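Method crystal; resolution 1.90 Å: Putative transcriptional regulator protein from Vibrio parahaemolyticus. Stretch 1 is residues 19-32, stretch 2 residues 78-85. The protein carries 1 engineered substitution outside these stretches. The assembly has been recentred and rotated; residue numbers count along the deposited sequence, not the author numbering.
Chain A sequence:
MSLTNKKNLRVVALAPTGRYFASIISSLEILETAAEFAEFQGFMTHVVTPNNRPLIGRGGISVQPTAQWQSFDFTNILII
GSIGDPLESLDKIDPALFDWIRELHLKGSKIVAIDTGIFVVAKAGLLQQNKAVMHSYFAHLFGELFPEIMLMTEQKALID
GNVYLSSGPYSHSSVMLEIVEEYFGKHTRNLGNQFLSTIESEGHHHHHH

Stretch 1 (19-32) RYFASIISSLEILE
Stretch 2 78-85: LIIGSIGD

The contact between residues 19-32 and 78-85 is a helix packed against the end of a strand and the loop that follows it, apolar along the helix and bridged by water where the two loops meet, with no direct hydrogen bond across it. It illustrates a general principle: a helix can pack on a strand through apolar side chains, while at one end the backbones come close, glycine leaving room and water bridging the polar groups.

Stretch 1 begins as a loop, with Y20 extended (phi/psi -150/73) and F21 at -115/-8, and enters a regular helix at A22 that runs through E32 and beyond. Its backbone bonds follow the i to i-4 pattern, from I25 N to F21 O (3.3 Å) to E32 N to L28 O (2.8 Å), with a weak bond from I24 N to F21 O (3.0 Å) at the start. Stretch 2 finishes a strand at L78-I80, with phi/psi near -110/120, and then turns through G81 (-78/-173), S82 (-54/142), I83 (-108/10) and G84 (65/-136). The helix and strand run nearly antiparallel, at 151°, and their axes approach to 9.7 Å. In register, the CA atoms of Y20 and S82 lie 5.8 Å apart and those of I24 and G81 5.7 Å apart.

I79 is the apolar centre. Its CB points toward the helix, and its m,t rotamer carries I79 CD1 to 4.1 Å from S27 CB, 4.1 Å from L28 CD2 and 4.2 Å from L31 CD1. I24, in the m,m rotamer, starts sideways but brings its end inward, placing I24 CD1 3.4 Å from I79 CG2 and 3.6 Å from G81 N. L28 and L31 are both m,t. I80, also m,t, follows the alternation of the strand and points away.

G81 shows why a small residue suits this close approach: an ideal CB there would point toward the helix and lie 2.5 Å from I24 CG1, a clash. At G84 the positive phi by itself favours glycine, and G84 CA comes within 3.7 Å of Y20 CD2. The CA-to-CB bond of Y20 points toward stretch 2, and its ring (chi1 -68°, chi2 -71°) meets this loop obliquely. S82, with chi1 in t, places S82 CB 3.4 Å from Y20 O and S82 OG 3.4 Å from Y20 CB; within its own loop, G84 N donates to S82 OG at 3.0 Å (162°).

Water completes the polar end. Water 2 donates to Y20 O (3.0 Å) and to S23 OG (2.7 Å) while accepting from S82 N (3.0 Å), so a single molecule ties both backbones and the p-rotamer serine together. Water 1 lies within hydrogen-bonding distance of Y20 O (2.9 Å) and S82 O (2.7 Å). Inside the helix, S27, in the m rotamer, turns S27 OG back to donate to S23 O (2.7 Å), satisfying its hydroxyl locally while its CB faces I79. The whole contact buries 370 Å², both sides summed.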

# COMPACT_ATOMS: atom_id res chain seq x y z
N ARG A 19 2.39 0.93 -12.33
CA ARG A 19 3.30 1.94 -11.77
C ARG A 19 2.88 2.39 -10.37
O ARG A 19 3.74 2.74 -9.54
CB ARG A 19 3.37 3.15 -12.72
CG ARG A 19 3.89 2.84 -14.19
CD ARG A 19 5.37 2.35 -14.23
NE ARG A 19 5.44 0.91 -13.96
CZ ARG A 19 6.57 0.26 -13.66
NH1 ARG A 19 6.54 -1.02 -13.39
NH2 ARG A 19 7.73 0.91 -13.60
N TYR A 20 1.56 2.33 -10.09
CA TYR A 20 1.02 2.84 -8.85
C TYR A 20 -0.19 2.03 -8.50
O TYR A 20 -1.33 2.46 -8.73
CB TYR A 20 0.62 4.34 -9.03
CG TYR A 20 1.86 5.19 -9.24
CD1 TYR A 20 2.75 5.43 -8.17
CD2 TYR A 20 2.18 5.73 -10.50
CE1 TYR A 20 3.92 6.24 -8.37
CE2 TYR A 20 3.34 6.46 -10.72
CZ TYR A 20 4.19 6.73 -9.68
OH TYR A 20 5.32 7.50 -9.92
N PHE A 21 0.03 0.79 -8.07
CA PHE A 21 -1.12 -0.04 -7.66
C PHE A 21 -1.11 -0.39 -6.17
O PHE A 21 -2.10 -0.95 -5.66
CB PHE A 21 -1.25 -1.32 -8.51
CG PHE A 21 -0.28 -2.42 -8.13
CD1 PHE A 21 -0.70 -3.53 -7.41
CD2 PHE A 21 1.07 -2.35 -8.52
CE1 PHE A 21 0.22 -4.56 -7.06
CE2 PHE A 21 1.97 -3.37 -8.19
CZ PHE A 21 1.54 -4.48 -7.44
N ALA A 22 -0.02 -0.05 -5.46
CA ALA A 22 0.06 -0.40 -4.01
C ALA A 22 -1.13 0.08 -3.23
O ALA A 22 -1.63 -0.63 -2.37
CB ALA A 22 1.30 0.14 -3.36
N SER A 23 -1.60 1.31 -3.49
CA SER A 23 -2.74 1.79 -2.68
C SER A 23 -4.06 1.02 -2.90
O SER A 23 -4.95 0.99 -2.00
CB SER A 23 -2.96 3.32 -2.86
OG SER A 23 -3.21 3.66 -4.24
N ILE A 24 -4.23 0.44 -4.08
CA ILE A 24 -5.37 -0.47 -4.30
C ILE A 24 -5.22 -1.67 -3.36
O ILE A 24 -6.16 -2.07 -2.69
CB ILE A 24 -5.40 -0.94 -5.77
CG1 ILE A 24 -6.04 0.15 -6.63
CG2 ILE A 24 -6.19 -2.25 -5.96
CD1 ILE A 24 -7.61 0.35 -6.28
N ILE A 25 -4.02 -2.25 -3.34
CA ILE A 25 -3.77 -3.47 -2.52
C ILE A 25 -3.92 -3.09 -1.03
O ILE A 25 -4.54 -3.84 -0.27
CB ILE A 25 -2.32 -3.98 -2.73
CG1 ILE A 25 -1.99 -4.11 -4.23
CG2 ILE A 25 -2.04 -5.32 -1.92
CD1 ILE A 25 -2.99 -5.04 -4.95
N SER A 26 -3.36 -1.95 -0.58
CA SER A 26 -3.49 -1.62 0.85
C SER A 26 -4.98 -1.42 1.24
O SER A 26 -5.37 -1.80 2.33
CB SER A 26 -2.65 -0.38 1.23
OG SER A 26 -3.11 0.76 0.55
N SER A 27 -5.78 -0.87 0.33
CA SER A 27 -7.18 -0.62 0.62
C SER A 27 -7.88 -1.95 0.82
O SER A 27 -8.67 -2.06 1.72
CB SER A 27 -7.89 0.19 -0.48
OG SER A 27 -7.25 1.46 -0.67
N LEU A 28 -7.59 -2.94 -0.03
CA LEU A 28 -8.19 -4.25 0.17
C LEU A 28 -7.69 -4.94 1.44
O LEU A 28 -8.46 -5.65 2.11
CB LEU A 28 -7.93 -5.18 -1.05
CG LEU A 28 -8.55 -4.69 -2.37
CD1 LEU A 28 -8.36 -5.71 -3.49
CD2 LEU A 28 -10.06 -4.26 -2.22
N GLU A 29 -6.41 -4.80 1.74
CA GLU A 29 -5.91 -5.38 2.99
C GLU A 29 -6.67 -4.78 4.14
O GLU A 29 -7.00 -5.50 5.08
CB GLU A 29 -4.42 -5.05 3.13
CG GLU A 29 -3.60 -5.93 2.13
CD GLU A 29 -2.06 -5.67 2.09
OE1 GLU A 29 -1.55 -4.92 2.91
OE2 GLU A 29 -1.41 -6.25 1.20
N ILE A 30 -6.92 -3.46 4.12
CA ILE A 30 -7.62 -2.84 5.26
C ILE A 30 -9.07 -3.33 5.27
O ILE A 30 -9.58 -3.75 6.28
CB ILE A 30 -7.59 -1.25 5.20
CG1 ILE A 30 -6.15 -0.74 5.38
CG2 ILE A 30 -8.57 -0.58 6.31
CD1 ILE A 30 -5.94 0.71 4.97
N LEU A 31 -9.78 -3.20 4.14
CA LEU A 31 -11.15 -3.70 4.10
C LEU A 31 -11.33 -5.16 4.54
O LEU A 31 -12.28 -5.46 5.33
CB LEU A 31 -11.78 -3.44 2.73
CG LEU A 31 -11.90 -1.92 2.41
CD1 LEU A 31 -12.48 -1.80 0.99
CD2 LEU A 31 -12.70 -1.04 3.46
N GLU A 32 -10.51 -6.09 4.02
CA GLU A 32 -10.66 -7.51 4.44
C GLU A 32 -10.31 -7.75 5.93
O GLU A 32 -11.00 -8.55 6.62
CB GLU A 32 -9.83 -8.47 3.57
CG GLU A 32 -10.37 -8.46 2.13
CD GLU A 32 -9.87 -9.63 1.32
OE1 GLU A 32 -9.02 -10.40 1.84
OE2 GLU A 32 -10.33 -9.78 0.16
N LEU A 78 -16.95 0.28 -5.57
CA LEU A 78 -15.94 0.26 -6.64
C LEU A 78 -14.79 1.14 -6.18
O LEU A 78 -15.03 2.30 -5.85
CB LEU A 78 -16.51 0.74 -7.99
CG LEU A 78 -15.48 0.99 -9.13
CD1 LEU A 78 -14.87 -0.31 -9.72
CD2 LEU A 78 -16.02 1.86 -10.31
N ILE A 79 -13.56 0.62 -6.17
CA ILE A 79 -12.39 1.48 -5.93
C ILE A 79 -11.69 1.75 -7.26
O ILE A 79 -11.44 0.84 -8.06
CB ILE A 79 -11.39 0.82 -4.95
CG1 ILE A 79 -12.15 0.40 -3.71
CG2 ILE A 79 -10.18 1.78 -4.62
CD1 ILE A 79 -11.31 -0.34 -2.73
N ILE A 80 -11.42 3.02 -7.52
CA ILE A 80 -10.68 3.38 -8.69
C ILE A 80 -9.33 3.84 -8.21
O ILE A 80 -9.20 4.90 -7.53
CB ILE A 80 -11.37 4.51 -9.47
CG1 ILE A 80 -12.81 4.09 -9.88
CG2 ILE A 80 -10.50 5.00 -10.62
CD1 ILE A 80 -13.60 5.33 -10.40
N GLY A 81 -8.31 3.04 -8.52
CA GLY A 81 -6.94 3.42 -8.09
C GLY A 81 -6.24 4.49 -8.93
O GLY A 81 -6.82 5.08 -9.86
N SER A 82 -4.95 4.72 -8.63
CA SER A 82 -4.08 5.64 -9.34
C SER A 82 -4.02 5.42 -10.84
O SER A 82 -4.01 4.28 -11.35
CB SER A 82 -2.65 5.55 -8.77
OG SER A 82 -1.87 6.59 -9.32
N ILE A 83 -3.97 6.53 -11.57
CA ILE A 83 -3.71 6.44 -12.99
C ILE A 83 -2.32 6.93 -13.32
O ILE A 83 -1.97 7.10 -14.49
CB ILE A 83 -4.82 7.14 -13.88
CG1 ILE A 83 -4.96 8.66 -13.57
CG2 ILE A 83 -6.18 6.44 -13.72
CD1 ILE A 83 -5.85 9.44 -14.68
N GLY A 84 -1.51 7.15 -12.28
CA GLY A 84 -0.19 7.79 -12.45
C GLY A 84 -0.34 9.23 -12.95
O GLY A 84 -1.20 9.95 -12.48
N ASP A 85 0.45 9.63 -13.92
CA ASP A 85 0.37 10.98 -14.43
C ASP A 85 -0.79 11.09 -15.39
O ASP A 85 -0.78 10.50 -16.48
CB ASP A 85 1.67 11.34 -15.15
CG ASP A 85 1.65 12.77 -15.71
OD1 ASP A 85 0.65 13.53 -15.66
OD2 ASP A 85 2.71 13.13 -16.25
O HOH W 1 -3.44 1.74 -10.54
O HOH W 2 -3.55 2.73 -6.80